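Local coordinates for mandelate racemase/muconate lactonizing protein (Thermobispora bispora, PDB 3VC5) that probably catalyses the magnesium-dependent dehydration of D-glucarate to 5-dehydro-4-deoxy-D-glucarate, as a glucarate dehydratase of the enolase superfamily, at residues V46-A51 and E424-S429; L284-C289 and G306-D311; G332-M337 and I360-D365. All blocks are in the same frame, centred on the assembly; numbering follows the deposited sequence.

Contact 1 of 3, residues V46-A51 and E424-S429. With PO4 (phosphate ion), chain B.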
loop_
_atom_site.group_PDB
_atom_site.type_symbol
_atom_site.label_atom_id
_atom_site.label_comp_id
_atom_site.label_asym_id
_atom_site.label_seq_id
_atom_site.Cartn_x
_atom_site.Cartn_y
_atom_site.Cartn_z
ATOM N N VAL A 46 -33.729 12.563 -4.602
ATOM C CA VAL A 46 -33.628 13.348 -3.362
ATOM C C VAL A 46 -33.425 12.393 -2.202
ATOM O O VAL A 46 -34.000 11.298 -2.204
ATOM C CB VAL A 46 -34.879 14.245 -3.186
ATOM C CG1 VAL A 46 -36.151 13.401 -3.179
ATOM C CG2 VAL A 46 -34.792 15.134 -1.909
ATOM N N HIS A 47 -32.609 12.782 -1.215
ATOM C CA HIS A 47 -32.419 11.937 -0.034
ATOM C C HIS A 47 -33.736 11.732 0.714
ATOM O O HIS A 47 -34.543 12.659 0.822
ATOM C CB HIS A 47 -31.454 12.615 0.944
ATOM C CG HIS A 47 -30.015 12.555 0.533
ATOM N ND1 HIS A 47 -28.988 12.533 1.450
ATOM C CD2 HIS A 47 -29.432 12.530 -0.694
ATOM C CE1 HIS A 47 -27.828 12.485 0.810
ATOM N NE2 HIS A 47 -28.071 12.467 -0.495
ATOM N N GLN A 48 -33.929 10.517 1.241
ATOM C CA GLN A 48 -35.115 10.188 2.014
ATOM C C GLN A 48 -35.024 10.784 3.424
ATOM O O GLN A 48 -33.955 11.195 3.861
ATOM C CB GLN A 48 -35.316 8.678 2.073
ATOM C CG GLN A 48 -35.778 8.078 0.740
ATOM C CD GLN A 48 -35.468 6.607 0.643
ATOM O OE1 GLN A 48 -34.295 6.208 0.619
ATOM N NE2 GLN A 48 -36.511 5.784 0.591
ATOM N N PRO A 49 -36.147 10.804 4.147
ATOM C CA PRO A 49 -36.116 11.467 5.460
ATOM C C PRO A 49 -35.276 10.740 6.528
ATOM O O PRO A 49 -34.913 11.340 7.563
ATOM C CB PRO A 49 -37.599 11.489 5.898
ATOM C CG PRO A 49 -38.393 11.108 4.723
ATOM C CD PRO A 49 -37.502 10.412 3.720
ATOM N N TRP A 50 -35.016 9.462 6.295
ATOM C CA TRP A 50 -34.128 8.665 7.156
ATOM C C TRP A 50 -32.969 8.141 6.330
ATOM O O TRP A 50 -33.189 7.606 5.226
ATOM C CB TRP A 50 -34.864 7.468 7.754
ATOM C CG TRP A 50 -36.025 7.841 8.616
ATOM C CD1 TRP A 50 -37.361 7.835 8.261
ATOM C CD2 TRP A 50 -35.977 8.300 9.981
ATOM N NE1 TRP A 50 -38.136 8.239 9.335
ATOM C CE2 TRP A 50 -37.310 8.534 10.392
ATOM C CE3 TRP A 50 -34.937 8.526 10.894
ATOM C CZ2 TRP A 50 -37.626 8.995 11.673
ATOM C CZ3 TRP A 50 -35.247 8.979 12.161
ATOM C CH2 TRP A 50 -36.592 9.202 12.545
ATOM N N ALA A 51 -31.752 8.273 6.864
ATOM C CA ALA A 51 -30.570 7.625 6.312
ATOM C C ALA A 51 -30.265 6.421 7.217
ATOM O O ALA A 51 -30.493 6.474 8.428
ATOM C CB ALA A 51 -29.384 8.589 6.272
ATOM N N GLU A 424 -34.236 7.608 -6.014
ATOM C CA GLU A 424 -35.040 7.733 -7.228
ATOM C C GLU A 424 -36.518 7.412 -6.992
ATOM O O GLU A 424 -37.410 8.132 -7.475
ATOM C CB GLU A 424 -34.459 6.853 -8.343
ATOM C CG GLU A 424 -35.131 7.012 -9.692
ATOM C CD GLU A 424 -34.554 6.045 -10.702
ATOM O OE1 GLU A 424 -34.438 4.839 -10.388
ATOM O OE2 GLU A 424 -34.175 6.483 -11.796
ATOM N N GLY A 425 -36.782 6.325 -6.272
ATOM C CA GLY A 425 -38.152 5.945 -5.935
ATOM C C GLY A 425 -38.823 7.019 -5.105
ATOM O O GLY A 425 -40.014 7.327 -5.301
ATOM N N TYR A 426 -38.065 7.593 -4.175
ATOM C CA TYR A 426 -38.604 8.671 -3.340
ATOM C C TYR A 426 -38.932 9.886 -4.232
ATOM O O TYR A 426 -40.033 10.472 -4.137
ATOM C CB TYR A 426 -37.625 9.024 -2.214
ATOM C CG TYR A 426 -38.128 10.077 -1.234
ATOM C CD1 TYR A 426 -39.418 10.021 -0.707
ATOM C CD2 TYR A 426 -37.295 11.114 -0.832
ATOM C CE1 TYR A 426 -39.860 10.981 0.198
ATOM C CE2 TYR A 426 -37.718 12.069 0.069
ATOM C CZ TYR A 426 -39.014 12.014 0.562
ATOM O OH TYR A 426 -39.424 12.968 1.478
ATOM N N MET A 427 -38.020 10.256 -5.132
ATOM C CA MET A 427 -38.324 11.378 -6.025
ATOM C C MET A 427 -39.540 11.067 -6.908
ATOM O O MET A 427 -40.379 11.931 -7.143
ATOM C CB MET A 427 -37.145 11.775 -6.926
ATOM C CG MET A 427 -37.531 12.887 -7.925
ATOM S SD MET A 427 -37.938 14.436 -7.072
ATOM C CE MET A 427 -36.270 14.974 -6.711
ATOM N N ARG A 428 -39.611 9.845 -7.430
ATOM C CA ARG A 428 -40.734 9.430 -8.270
ATOM C C ARG A 428 -42.086 9.523 -7.560
ATOM O O ARG A 428 -43.133 9.653 -8.212
ATOM C CB ARG A 428 -40.509 8.012 -8.802
ATOM C CG ARG A 428 -39.526 7.952 -9.961
ATOM C CD ARG A 428 -39.198 6.510 -10.341
ATOM N NE ARG A 428 -38.500 6.428 -11.623
ATOM C CZ ARG A 428 -37.954 5.313 -12.107
ATOM N NH1 ARG A 428 -38.011 4.180 -11.409
ATOM N NH2 ARG A 428 -37.344 5.328 -13.287
ATOM N N SER A 429 -42.089 9.464 -6.232
ATOM C CA SER A 429 -43.356 9.570 -5.514
ATOM C C SER A 429 -43.964 10.979 -5.665
ATOM O O SER A 429 -45.182 11.168 -5.499
ATOM C CB SER A 429 -43.197 9.164 -4.043
ATOM O OG SER A 429 -42.624 10.213 -3.269
HETATM P P PO4 B . -24.977 11.567 -1.930
HETATM O O1 PO4 B . -26.160 12.162 -2.591
HETATM O O2 PO4 B . -25.102 11.952 -0.472
HETATM O O3 PO4 B . -24.975 10.100 -2.047
HETATM O O4 PO4 B . -23.793 12.120 -2.541
#
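The backbone O of His47, buried and without a hydrogen-bond partner in the model, meets the edge of the Tyr426 ring near its plane, 3.3 Å from CE2. No hydrogen bond crosses between 46-51 and 424-429, and the tyrosine ring does most of the work by contact alone. Its CG stands anti to the backbone N (chi1 -176°), which carries the ring off the helix and against the loop. Pro49 lies over one face in a CH-pi contact, CD 4.2 Å from the centroid of the Tyr426 ring. Val46 approaches obliquely, CG1 3.5 Å from Tyr426 CD2, and the bent chain of Met427 brings CE to 3.9 Å from Val46 CB. The CG of Gln48 rests 3.6 Å from Tyr426 CB, while its amide oxygen takes the backbone N of Asp422.

The His47 side chain leaves the helix behind and reaches a phosphate, probably from the crystallisation liquor: NE2 gives an almost straight bond (174°) to phosphate O1 at 2.9 Å, and Asp37 holds ND1. Lys211, the predicted proton acceptor, also binds this ion. Helix 423-430 thus packs on the turn leading into strand 50-60, with Met427 reaching Leu41 of strand 41-42 and Tyr426 OH bonded to His175.

Contact 2 of 3, residues L284-C289 and G306-D311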
loop_
_atom_site.group_PDB
_atom_site.type_symbol
_atom_site.label_atom_id
_atom_site.label_comp_id
_atom_site.label_asym_id
_atom_site.label_seq_id
_atom_site.Cartn_x
_atom_site.Cartn_y
_atom_site.Cartn_z
ATOM N N LEU A 284 -10.332 16.335 -13.612
ATOM C CA LEU A 284 -11.577 15.654 -13.252
ATOM C C LEU A 284 -11.303 14.770 -12.034
ATOM O O LEU A 284 -10.162 14.317 -11.819
ATOM C CB LEU A 284 -12.061 14.756 -14.387
ATOM C CG LEU A 284 -12.376 15.469 -15.706
ATOM C CD1 LEU A 284 -13.148 14.522 -16.645
ATOM C CD2 LEU A 284 -13.145 16.771 -15.480
ATOM N N ALA A 285 -12.355 14.538 -11.240
ATOM C CA ALA A 285 -12.291 13.633 -10.108
ATOM C C ALA A 285 -13.394 12.606 -10.256
ATOM O O ALA A 285 -14.360 12.822 -10.992
ATOM C CB ALA A 285 -12.511 14.421 -8.802
ATOM N N THR A 286 -13.308 11.504 -9.504
ATOM C CA THR A 286 -14.413 10.552 -9.538
ATOM C C THR A 286 -14.596 9.827 -8.207
ATOM O O THR A 286 -13.603 9.583 -7.465
ATOM C CB THR A 286 -14.212 9.475 -10.661
ATOM O OG1 THR A 286 -15.456 8.805 -10.891
ATOM C CG2 THR A 286 -13.160 8.462 -10.265
ATOM N N ASN A 287 -15.849 9.451 -7.938
ATOM C CA ASN A 287 -16.138 8.307 -7.058
ATOM C C ASN A 287 -17.184 7.410 -7.719
ATOM O O ASN A 287 -18.001 6.782 -7.030
ATOM C CB ASN A 287 -16.624 8.751 -5.670
ATOM C CG ASN A 287 -17.782 9.761 -5.726
ATOM O OD1 ASN A 287 -17.568 10.944 -5.477
ATOM N ND2 ASN A 287 -19.007 9.297 -6.007
ATOM N N MET A 288 -17.134 7.333 -9.062
ATOM C CA MET A 288 -18.114 6.549 -9.838
ATOM C C MET A 288 -17.490 5.636 -10.845
ATOM O O MET A 288 -17.944 4.507 -10.948
ATOM C CB MET A 288 -19.165 7.432 -10.553
ATOM C CG MET A 288 -20.019 8.233 -9.554
ATOM S SD MET A 288 -21.198 9.345 -10.380
ATOM C CE MET A 288 -22.379 8.193 -11.092
ATOM N N CYS A 289 -16.477 6.093 -11.586
ATOM C CA CYS A 289 -15.912 5.231 -12.639
ATOM C C CYS A 289 -14.648 4.508 -12.164
ATOM O O CYS A 289 -14.128 3.653 -12.860
ATOM C CB CYS A 289 -15.665 6.042 -13.940
ATOM S SG CYS A 289 -14.294 7.245 -13.915
ATOM N N GLY A 306 -7.768 13.090 -12.767
ATOM C CA GLY A 306 -6.572 13.547 -12.133
ATOM C C GLY A 306 -6.680 13.388 -10.622
ATOM O O GLY A 306 -5.659 13.480 -9.927
ATOM N N VAL A 307 -7.903 13.175 -10.107
ATOM C CA VAL A 307 -8.158 13.083 -8.661
ATOM C C VAL A 307 -9.100 11.907 -8.374
ATOM O O VAL A 307 -10.185 11.823 -8.964
ATOM C CB VAL A 307 -8.807 14.372 -8.115
ATOM C CG1 VAL A 307 -9.025 14.255 -6.609
ATOM C CG2 VAL A 307 -7.945 15.599 -8.442
ATOM N N LEU A 308 -8.687 11.003 -7.485
ATOM C CA LEU A 308 -9.555 9.915 -7.015
ATOM C C LEU A 308 -10.103 10.310 -5.629
ATOM O O LEU A 308 -9.315 10.682 -4.751
ATOM C CB LEU A 308 -8.772 8.601 -6.854
ATOM C CG LEU A 308 -9.598 7.432 -6.321
ATOM C CD1 LEU A 308 -10.749 7.109 -7.302
ATOM C CD2 LEU A 308 -8.688 6.212 -6.103
ATOM N N LEU A 309 -11.417 10.210 -5.429
ATOM C CA LEU A 309 -11.980 10.334 -4.072
ATOM C C LEU A 309 -11.942 8.918 -3.510
ATOM O O LEU A 309 -12.689 8.045 -3.953
ATOM C CB LEU A 309 -13.426 10.851 -4.101
ATOM C CG LEU A 309 -13.590 12.379 -4.187
ATOM C CD1 LEU A 309 -13.147 12.945 -5.553
ATOM C CD2 LEU A 309 -15.026 12.777 -3.891
ATOM N N ILE A 310 -11.035 8.679 -2.579
ATOM C CA ILE A 310 -10.964 7.393 -1.893
ATOM C C ILE A 310 -12.129 7.341 -0.879
ATOM O O ILE A 310 -12.714 8.377 -0.501
ATOM C CB ILE A 310 -9.601 7.279 -1.174
ATOM C CG1 ILE A 310 -9.254 5.832 -0.830
ATOM C CG2 ILE A 310 -9.579 8.106 0.114
ATOM C CD1 ILE A 310 -9.028 4.981 -2.085
ATOM N N ASP A 311 -12.464 6.140 -0.427
ATOM C CA ASP A 311 -13.545 5.986 0.544
ATOM C C ASP A 311 -13.372 4.624 1.179
ATOM O O ASP A 311 -13.552 3.598 0.496
ATOM C CB ASP A 311 -14.930 6.144 -0.115
ATOM C CG ASP A 311 -16.069 6.032 0.886
ATOM O OD1 ASP A 311 -15.880 5.330 1.930
ATOM O OD2 ASP A 311 -17.181 6.548 0.601
#
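Asn287, a magnesium ligand of this enzyme although no metal is bound to this chain in the model, sits just past strand 284-286 and touches Leu309 of the neighbouring strand. Its CG takes the position between backbone N and carbonyl carbon (chi1 51°), which places the amide beside the leucine, where Asn287 OD1 packs against Leu309 CD2 at 3.5 Å; Glu264, another metal ligand, and the predicted proton acceptor His338 are close by. On the N-terminal side of Asn287 the two backbones run parallel. Leu284 O accepts two N-H groups, from Gly306 N at 2.9 Å and from Val307 N; Thr286 N then reaches Val307 O, and Leu309 N closes the ladder on Thr286 O at 3.1 Å.

The two strands and helix 296-302 form a beta-alpha-beta unit of the barrel domain found throughout the enolase superfamily. On one face of the sheet Ala285 CB touches Val307 CB (3.8 Å) and Leu309 CD1 (3.6 Å). On the other, Thr286 CG2 meets Leu308 CD1 more loosely. Thr286 OG1 accepts from Met288 N at 2.9 Å, an ST turn, and from Cys289 N at 3.0 Å, an ST motif, and is also hydrogen-bonded to Asp265. A valine in place of Thr286 would probably leave both N-H groups and the Asp265 carboxylate without this partner, and the turn that carries Asn287 freer to shift.

Contact 3 of 3, residues G332-M337 and I360-D365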
loop_
_atom_site.group_PDB
_atom_site.type_symbol
_atom_site.label_atom_id
_atom_site.label_comp_id
_atom_site.label_asym_id
_atom_site.label_seq_id
_atom_site.Cartn_x
_atom_site.Cartn_y
_atom_site.Cartn_z
ATOM N N GLY A 332 0.577 9.666 -10.282
ATOM C CA GLY A 332 0.255 11.094 -10.421
ATOM C C GLY A 332 -1.220 11.425 -10.228
ATOM O O GLY A 332 -1.670 12.521 -10.589
ATOM N N ILE A 333 -1.986 10.490 -9.675
ATOM C CA ILE A 333 -3.398 10.736 -9.401
ATOM C C ILE A 333 -3.474 11.215 -7.963
ATOM O O ILE A 333 -3.004 10.535 -7.054
ATOM C CB ILE A 333 -4.236 9.447 -9.568
ATOM C CG1 ILE A 333 -4.205 9.009 -11.044
ATOM C CG2 ILE A 333 -5.687 9.644 -9.083
ATOM C CD1 ILE A 333 -4.706 7.620 -11.298
ATOM N N GLU A 334 -4.013 12.397 -7.763
ATOM C CA GLU A 334 -4.116 12.939 -6.391
ATOM C C GLU A 334 -5.329 12.378 -5.661
ATOM O O GLU A 334 -6.201 11.798 -6.290
ATOM C CB GLU A 334 -4.120 14.456 -6.423
ATOM C CG GLU A 334 -2.804 14.972 -6.906
ATOM C CD GLU A 334 -2.830 16.425 -7.217
ATOM O OE1 GLU A 334 -3.841 17.101 -6.897
ATOM O OE2 GLU A 334 -1.823 16.889 -7.784
ATOM N N LEU A 335 -5.371 12.542 -4.336
ATOM C CA LEU A 335 -6.455 11.971 -3.546
ATOM C C LEU A 335 -7.285 12.979 -2.824
ATOM O O LEU A 335 -6.751 13.928 -2.206
ATOM C CB LEU A 335 -5.932 10.973 -2.516
ATOM C CG LEU A 335 -6.351 9.502 -2.733
ATOM C CD1 LEU A 335 -5.790 8.927 -3.984
ATOM C CD2 LEU A 335 -5.946 8.628 -1.545
ATOM N N SER A 336 -8.593 12.759 -2.899
ATOM C CA SER A 336 -9.533 13.422 -2.021
ATOM C C SER A 336 -10.310 12.301 -1.314
ATOM O O SER A 336 -9.854 11.148 -1.301
ATOM C CB SER A 336 -10.463 14.322 -2.843
ATOM O OG SER A 336 -11.348 15.051 -2.015
ATOM N N MET A 337 -11.470 12.611 -0.733
ATOM C CA MET A 337 -12.215 11.564 -0.034
ATOM C C MET A 337 -13.699 11.799 -0.212
ATOM O O MET A 337 -14.185 12.892 0.045
ATOM C CB MET A 337 -11.889 11.584 1.473
ATOM C CG MET A 337 -12.458 10.380 2.245
ATOM S SD MET A 337 -12.001 10.315 3.997
ATOM C CE MET A 337 -10.224 10.037 3.876
ATOM N N ILE A 360 -3.214 12.123 0.854
ATOM C CA ILE A 360 -4.555 12.683 0.928
ATOM C C ILE A 360 -4.347 14.147 1.275
ATOM O O ILE A 360 -4.227 14.517 2.449
ATOM C CB ILE A 360 -5.487 11.956 1.924
ATOM C CG1 ILE A 360 -5.665 10.480 1.493
ATOM C CG2 ILE A 360 -6.837 12.718 1.992
ATOM C CD1 ILE A 360 -6.466 9.614 2.472
ATOM N N THR A 361 -4.288 14.967 0.230
ATOM C CA THR A 361 -3.858 16.366 0.340
ATOM C C THR A 361 -4.962 17.370 0.001
ATOM O O THR A 361 -4.809 18.566 0.222
ATOM C CB THR A 361 -2.622 16.626 -0.571
ATOM O OG1 THR A 361 -2.862 16.061 -1.869
ATOM C CG2 THR A 361 -1.379 15.992 0.037
ATOM N N HIS A 362 -6.077 16.883 -0.537
ATOM C CA HIS A 362 -7.231 17.729 -0.805
ATOM C C HIS A 362 -8.173 17.645 0.391
ATOM O O HIS A 362 -8.154 16.644 1.121
ATOM C CB HIS A 362 -7.942 17.259 -2.084
ATOM C CG HIS A 362 -7.132 17.457 -3.325
ATOM N ND1 HIS A 362 -7.192 18.608 -4.086
ATOM C CD2 HIS A 362 -6.219 16.658 -3.927
ATOM C CE1 HIS A 362 -6.375 18.493 -5.123
ATOM N NE2 HIS A 362 -5.764 17.323 -5.044
ATOM N N ALA A 363 -8.997 18.669 0.600
ATOM C CA ALA A 363 -9.991 18.639 1.697
ATOM C C ALA A 363 -10.889 17.424 1.503
ATOM O O ALA A 363 -11.282 17.117 0.372
ATOM C CB ALA A 363 -10.842 19.913 1.712
ATOM N N CYS A 364 -11.187 16.700 2.583
ATOM C CA CYS A 364 -12.099 15.566 2.476
ATOM C C CYS A 364 -13.544 16.019 2.500
ATOM O O CYS A 364 -13.893 17.030 3.134
ATOM C CB CYS A 364 -11.900 14.576 3.643
ATOM S SG CYS A 364 -10.263 13.828 3.767
ATOM N N ASP A 365 -14.419 15.229 1.873
ATOM C CA ASP A 365 -15.859 15.509 1.954
ATOM C C ASP A 365 -16.433 14.948 3.243
ATOM O O ASP A 365 -15.949 13.943 3.747
ATOM C CB ASP A 365 -16.594 14.902 0.765
ATOM C CG ASP A 365 -16.292 15.626 -0.535
ATOM O OD1 ASP A 365 -15.756 16.753 -0.503
ATOM O OD2 ASP A 365 -16.529 15.010 -1.597
HETATM O O HOH W 1 -2.438 13.664 -3.554
#
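Met337 and Cys364 meet in the buried half of this contact, where Met337 CB lies 3.6 Å from Cys364 SG. The methionine runs extended until chi3 (-66°) folds its methyl back, bringing Met337 CE to 4.0 Å from Ile360 CD1. Ile360 CG1 in turn presses on Leu335 CD2 at 3.6 Å. Beside them Asp365 N donates to Met337 O at 3.0 Å, while the carboxylate of Asp365 turns to Ser165, Lys209 and Arg237. Met337 N is buried without a partner in the model.

Strand 334-337 lies next to and parallel to 307-310 in the barrel sheet. Segment 360-365, which comes after helix 344-355, runs along its other side, held by few backbone bonds: His362 N to Leu335 O is weak.

The exposed end is polar and looser. Glu334 crosses His362 at about a right angle, and His362 NE2 donates to Glu334 OE1 over 2.7 Å. That oxygen lies near the imidazole plane but is met on its anti side, and Glu261 takes ND1, so both ring nitrogens are engaged and the ring's rotation is restrained. A water accepts from Leu335 N (3.2 Å) and lies 3.0 Å from Thr361 OG1, bridging the strand backbone to the threonine hydroxyl.

How the contacts relate
Contacts 2 and 3 are neighbours in one barrel sheet, their centres 9 Å apart: Leu308 N and O probably bond to Glu334 O and Ser336 N, and Leu309 packs on Asp365. Contact 1 stands apart, about 25 Å from contact 2 centre to centre, and along the chain its loop encloses both others. The principle is that chemistry follows place. Contact 2, almost wholly buried, depends on regular backbone bonds between parallel strands. Contact 3 sets a buried part of apolar side chains and a salt-bridged aspartate against a polar, watered rim. Contact 1, only partly buried, joins an N-terminal-domain loop to a C-terminal helix by side-chain packing, and its histidine binds a phosphate near the predicted Lys211.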